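Local coordinates for beta-galacturonidase (Eisenbergiella tayi, PDB 6NCW), which probably hydrolyses beta-linked galacturonides as a glycoside hydrolase family 2 beta-galacturonidase, its active site binding galacturonate, at residues Y58-F72 and F98-L112. Sequence-based numbering, arbitrary orientation.
Sequences YSREFEAKGNIRLEF and FDVVLKDIRPGIHQL
Arg69 and Asp99 form a salt bridge: Arg69 NE lies 2.8 Å from Asp99 OD2. The Arg69 chain is extended, with CG anti to the backbone N (chi1 -180°), and runs out to the carboxylate. The acid meets the guanidinium at its edge, the two planes nearly perpendicular (88°). Glu145 is a further partner of Arg69. Asn67 OD1 accepts from Asp104 N (2.6 Å) in the carbonyl plane. This ties down a G1 beta bulge that sets Asp104 and Ile105 against the single residue Gly66. Ala64 O lies in the plane of the His110 ring, which donates from NE2 (3.0 Å), though the nitrogen sits above the carbonyl plane. Asp84 takes ND1, which fixes the ring rotation. His110 CB sits over one face of the Phe62 ring, 3.9 Å from its centroid, and Leu112 CB meets the edge. Phe72 CB likewise lies over the Phe98 ring. Near the bulge, Ile105 CD1 packs on Ile68 CD1 within one sheet. Between the layers, Leu70 CD2 approaches Leu112 CD2 (4.2 Å). Ladders 58-63/109-112 and 68-72/98-103 belong to facing sheets of a beta-sandwich; both segments pass between sheets, turning at 67 and 104. Strand 19-26 flanks 58-63, 142-147 flanks 68-72, and 78-83 flanks 109-117.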
# COMPACT_ATOMS: atom_id res chain seq x y z
N TYR A 58 19.01 -5.60 -31.93
CA TYR A 58 18.72 -7.01 -31.67
C TYR A 58 19.32 -7.86 -32.79
O TYR A 58 19.16 -7.54 -33.97
CB TYR A 58 17.21 -7.29 -31.63
CG TYR A 58 16.45 -6.72 -30.45
CD1 TYR A 58 16.04 -7.55 -29.40
CD2 TYR A 58 16.09 -5.37 -30.40
CE1 TYR A 58 15.32 -7.04 -28.32
CE2 TYR A 58 15.37 -4.86 -29.32
CZ TYR A 58 14.99 -5.70 -28.29
OH TYR A 58 14.28 -5.21 -27.20
N SER A 59 19.99 -8.96 -32.43
CA SER A 59 20.57 -9.80 -33.46
C SER A 59 20.54 -11.27 -33.05
O SER A 59 20.55 -11.60 -31.86
CB SER A 59 22.00 -9.35 -33.79
OG SER A 59 22.74 -9.10 -32.61
N ARG A 60 20.50 -12.13 -34.06
CA ARG A 60 20.63 -13.57 -33.92
C ARG A 60 21.05 -14.13 -35.28
O ARG A 60 21.21 -13.39 -36.24
CB ARG A 60 19.32 -14.21 -33.46
CG ARG A 60 18.17 -14.05 -34.45
CD ARG A 60 17.07 -15.09 -34.16
NE ARG A 60 17.53 -16.44 -34.50
CZ ARG A 60 16.96 -17.57 -34.09
NH1 ARG A 60 15.89 -17.56 -33.30
NH2 ARG A 60 17.47 -18.74 -34.47
N GLU A 61 21.19 -15.45 -35.35
CA GLU A 61 21.49 -16.10 -36.62
C GLU A 61 20.33 -16.99 -37.05
O GLU A 61 19.51 -17.43 -36.24
CB GLU A 61 22.78 -16.93 -36.52
CG GLU A 61 24.03 -16.10 -36.24
CD GLU A 61 25.29 -16.96 -36.19
OE1 GLU A 61 25.19 -18.16 -35.84
OE2 GLU A 61 26.39 -16.44 -36.50
N PHE A 62 20.27 -17.24 -38.35
CA PHE A 62 19.30 -18.18 -38.89
C PHE A 62 19.93 -18.90 -40.07
O PHE A 62 20.95 -18.47 -40.60
CB PHE A 62 17.98 -17.50 -39.28
CG PHE A 62 18.08 -16.55 -40.44
CD1 PHE A 62 17.72 -16.96 -41.73
CD2 PHE A 62 18.51 -15.25 -40.25
CE1 PHE A 62 17.81 -16.08 -42.81
CE2 PHE A 62 18.60 -14.36 -41.34
CZ PHE A 62 18.25 -14.78 -42.61
N GLU A 63 19.30 -20.00 -40.46
CA GLU A 63 19.78 -20.85 -41.54
C GLU A 63 18.72 -20.91 -42.63
O GLU A 63 17.56 -21.22 -42.35
CB GLU A 63 20.08 -22.25 -41.01
CG GLU A 63 20.69 -23.19 -42.03
CD GLU A 63 21.32 -24.41 -41.38
OE1 GLU A 63 21.24 -24.52 -40.13
OE2 GLU A 63 21.91 -25.24 -42.11
N ALA A 64 19.12 -20.58 -43.86
CA ALA A 64 18.15 -20.50 -44.94
C ALA A 64 18.88 -20.43 -46.27
O ALA A 64 20.06 -20.08 -46.33
CB ALA A 64 17.24 -19.28 -44.79
N LYS A 65 18.13 -20.71 -47.34
CA LYS A 65 18.62 -20.73 -48.71
C LYS A 65 17.51 -20.26 -49.65
O LYS A 65 16.32 -20.46 -49.40
CB LYS A 65 19.05 -22.15 -49.14
CG LYS A 65 17.87 -23.16 -49.11
CD LYS A 65 18.06 -24.34 -50.05
CE LYS A 65 18.54 -25.58 -49.30
NZ LYS A 65 17.64 -25.95 -48.17
N GLY A 66 17.92 -19.65 -50.76
CA GLY A 66 16.95 -19.34 -51.79
C GLY A 66 16.16 -18.08 -51.47
O GLY A 66 16.66 -17.14 -50.85
N ASN A 67 14.92 -18.05 -51.93
CA ASN A 67 14.03 -16.93 -51.67
C ASN A 67 13.43 -17.05 -50.28
O ASN A 67 12.83 -18.08 -49.94
CB ASN A 67 12.91 -16.87 -52.71
CG ASN A 67 13.40 -16.49 -54.10
OD1 ASN A 67 14.48 -15.91 -54.27
ND2 ASN A 67 12.60 -16.82 -55.10
N ILE A 68 13.59 -16.00 -49.47
CA ILE A 68 13.09 -16.01 -48.10
C ILE A 68 12.20 -14.80 -47.84
O ILE A 68 12.28 -13.77 -48.51
CB ILE A 68 14.23 -16.04 -47.06
CG1 ILE A 68 14.98 -14.71 -47.05
CG2 ILE A 68 15.17 -17.21 -47.32
CD1 ILE A 68 15.95 -14.55 -45.88
N ARG A 69 11.34 -14.95 -46.83
CA ARG A 69 10.51 -13.87 -46.33
C ARG A 69 10.67 -13.84 -44.82
O ARG A 69 10.49 -14.87 -44.15
CB ARG A 69 9.04 -14.09 -46.72
CG ARG A 69 8.08 -13.02 -46.25
CD ARG A 69 6.65 -13.43 -46.65
NE ARG A 69 5.66 -12.50 -46.13
CZ ARG A 69 4.77 -12.79 -45.19
NH1 ARG A 69 4.73 -14.00 -44.65
NH2 ARG A 69 3.92 -11.85 -44.79
N LEU A 70 11.05 -12.69 -44.29
CA LEU A 70 11.04 -12.45 -42.85
C LEU A 70 9.80 -11.62 -42.52
O LEU A 70 9.68 -10.49 -42.99
CB LEU A 70 12.30 -11.73 -42.40
CG LEU A 70 13.60 -12.50 -42.61
CD1 LEU A 70 14.74 -11.52 -42.87
CD2 LEU A 70 13.89 -13.33 -41.38
N GLU A 71 8.88 -12.18 -41.73
CA GLU A 71 7.72 -11.44 -41.27
C GLU A 71 7.93 -10.96 -39.83
O GLU A 71 8.25 -11.76 -38.94
CB GLU A 71 6.43 -12.25 -41.35
CG GLU A 71 5.23 -11.37 -40.92
CD GLU A 71 3.89 -12.08 -40.96
OE1 GLU A 71 3.87 -13.32 -41.05
OE2 GLU A 71 2.86 -11.37 -40.88
N PHE A 72 7.76 -9.66 -39.63
CA PHE A 72 7.82 -9.05 -38.30
C PHE A 72 6.42 -8.63 -37.88
O PHE A 72 5.78 -7.82 -38.56
CB PHE A 72 8.77 -7.86 -38.32
CG PHE A 72 10.19 -8.25 -38.62
CD1 PHE A 72 10.63 -8.39 -39.93
CD2 PHE A 72 11.09 -8.50 -37.58
CE1 PHE A 72 11.94 -8.77 -40.21
CE2 PHE A 72 12.40 -8.89 -37.86
CZ PHE A 72 12.82 -9.02 -39.17
N PHE A 98 4.77 -6.28 -40.77
CA PHE A 98 5.43 -5.96 -42.04
C PHE A 98 6.34 -7.13 -42.39
O PHE A 98 6.57 -8.02 -41.56
CB PHE A 98 6.22 -4.63 -41.99
CG PHE A 98 7.39 -4.62 -40.99
CD1 PHE A 98 7.17 -4.40 -39.63
CD2 PHE A 98 8.70 -4.80 -41.42
CE1 PHE A 98 8.23 -4.35 -38.73
CE2 PHE A 98 9.76 -4.77 -40.53
CZ PHE A 98 9.53 -4.54 -39.17
N ASP A 99 6.86 -7.14 -43.62
CA ASP A 99 7.74 -8.24 -44.01
C ASP A 99 8.90 -7.73 -44.87
O ASP A 99 8.85 -6.64 -45.45
CB ASP A 99 6.98 -9.37 -44.74
CG ASP A 99 6.45 -8.98 -46.13
OD1 ASP A 99 6.83 -7.93 -46.69
OD2 ASP A 99 5.62 -9.74 -46.67
N VAL A 100 9.95 -8.55 -44.92
CA VAL A 100 11.10 -8.36 -45.80
C VAL A 100 11.21 -9.60 -46.66
O VAL A 100 11.18 -10.72 -46.14
CB VAL A 100 12.40 -8.13 -45.01
CG1 VAL A 100 13.58 -8.00 -45.96
CG2 VAL A 100 12.27 -6.90 -44.13
N VAL A 101 11.32 -9.41 -47.97
CA VAL A 101 11.45 -10.50 -48.93
C VAL A 101 12.82 -10.40 -49.59
O VAL A 101 13.21 -9.33 -50.07
CB VAL A 101 10.32 -10.48 -49.97
CG1 VAL A 101 10.56 -11.56 -51.01
CG2 VAL A 101 8.97 -10.67 -49.27
N LEU A 102 13.55 -11.52 -49.61
CA LEU A 102 14.92 -11.55 -50.10
C LEU A 102 15.05 -12.63 -51.16
O LEU A 102 14.70 -13.79 -50.91
CB LEU A 102 15.91 -11.81 -48.98
CG LEU A 102 16.15 -10.61 -48.08
CD1 LEU A 102 17.20 -10.93 -47.05
CD2 LEU A 102 16.56 -9.42 -48.94
N LYS A 103 15.57 -12.26 -52.32
CA LYS A 103 15.64 -13.17 -53.45
C LYS A 103 16.97 -13.89 -53.46
O LYS A 103 18.03 -13.27 -53.33
CB LYS A 103 15.42 -12.40 -54.76
CG LYS A 103 13.95 -12.05 -54.99
CD LYS A 103 13.78 -11.03 -56.11
CE LYS A 103 12.33 -10.96 -56.55
NZ LYS A 103 12.12 -9.98 -57.66
N ASP A 104 16.90 -15.22 -53.55
CA ASP A 104 18.01 -16.10 -53.89
C ASP A 104 19.27 -15.78 -53.08
O ASP A 104 20.30 -15.34 -53.60
CB ASP A 104 18.27 -16.03 -55.40
CG ASP A 104 19.25 -17.08 -55.88
OD1 ASP A 104 20.36 -16.69 -56.30
OD2 ASP A 104 18.92 -18.28 -55.82
N ILE A 105 19.17 -16.02 -51.75
CA ILE A 105 20.29 -15.82 -50.85
C ILE A 105 21.13 -17.08 -50.84
O ILE A 105 20.62 -18.19 -51.05
CB ILE A 105 19.84 -15.44 -49.41
CG1 ILE A 105 19.35 -16.67 -48.65
CG2 ILE A 105 18.74 -14.39 -49.44
CD1 ILE A 105 19.00 -16.37 -47.22
N ARG A 106 22.43 -16.92 -50.57
CA ARG A 106 23.33 -18.06 -50.47
C ARG A 106 22.86 -19.01 -49.37
O ARG A 106 22.23 -18.59 -48.40
CB ARG A 106 24.75 -17.58 -50.17
CG ARG A 106 24.89 -16.94 -48.80
CD ARG A 106 26.07 -17.51 -48.01
NE ARG A 106 26.00 -17.18 -46.58
CZ ARG A 106 26.08 -15.95 -46.08
NH1 ARG A 106 26.23 -14.91 -46.90
NH2 ARG A 106 26.01 -15.75 -44.77
N PRO A 107 23.13 -20.31 -49.50
CA PRO A 107 22.77 -21.25 -48.43
C PRO A 107 23.68 -21.06 -47.23
O PRO A 107 24.74 -20.44 -47.31
CB PRO A 107 22.97 -22.62 -49.08
CG PRO A 107 24.04 -22.38 -50.09
CD PRO A 107 23.80 -20.99 -50.63
N GLY A 108 23.23 -21.57 -46.08
CA GLY A 108 24.04 -21.51 -44.88
C GLY A 108 23.53 -20.59 -43.79
O GLY A 108 22.32 -20.32 -43.70
N ILE A 109 24.44 -20.11 -42.94
CA ILE A 109 24.09 -19.35 -41.76
C ILE A 109 24.13 -17.86 -42.10
O ILE A 109 25.12 -17.37 -42.66
CB ILE A 109 25.04 -19.68 -40.59
CG1 ILE A 109 24.52 -20.85 -39.76
CG2 ILE A 109 25.18 -18.48 -39.68
CD1 ILE A 109 24.32 -22.14 -40.51
N HIS A 110 23.06 -17.14 -41.76
CA HIS A 110 22.98 -15.71 -41.98
C HIS A 110 22.87 -14.96 -40.65
O HIS A 110 22.45 -15.52 -39.63
CB HIS A 110 21.80 -15.37 -42.88
CG HIS A 110 21.80 -16.14 -44.17
ND1 HIS A 110 22.55 -15.75 -45.26
CD2 HIS A 110 21.18 -17.29 -44.52
CE1 HIS A 110 22.37 -16.62 -46.24
NE2 HIS A 110 21.55 -17.57 -45.82
N GLN A 111 23.24 -13.68 -40.68
CA GLN A 111 23.12 -12.80 -39.53
C GLN A 111 21.91 -11.90 -39.72
O GLN A 111 21.83 -11.18 -40.73
CB GLN A 111 24.38 -11.97 -39.32
CG GLN A 111 25.53 -12.73 -38.68
CD GLN A 111 26.15 -13.74 -39.64
OE1 GLN A 111 26.28 -13.47 -40.85
NE2 GLN A 111 26.51 -14.91 -39.12
N LEU A 112 20.98 -11.93 -38.77
CA LEU A 112 19.83 -11.04 -38.74
C LEU A 112 20.05 -10.00 -37.65
O LEU A 112 20.37 -10.34 -36.50
CB LEU A 112 18.54 -11.81 -38.46
CG LEU A 112 17.28 -10.95 -38.36
CD1 LEU A 112 17.06 -10.12 -39.63
CD2 LEU A 112 16.07 -11.84 -38.10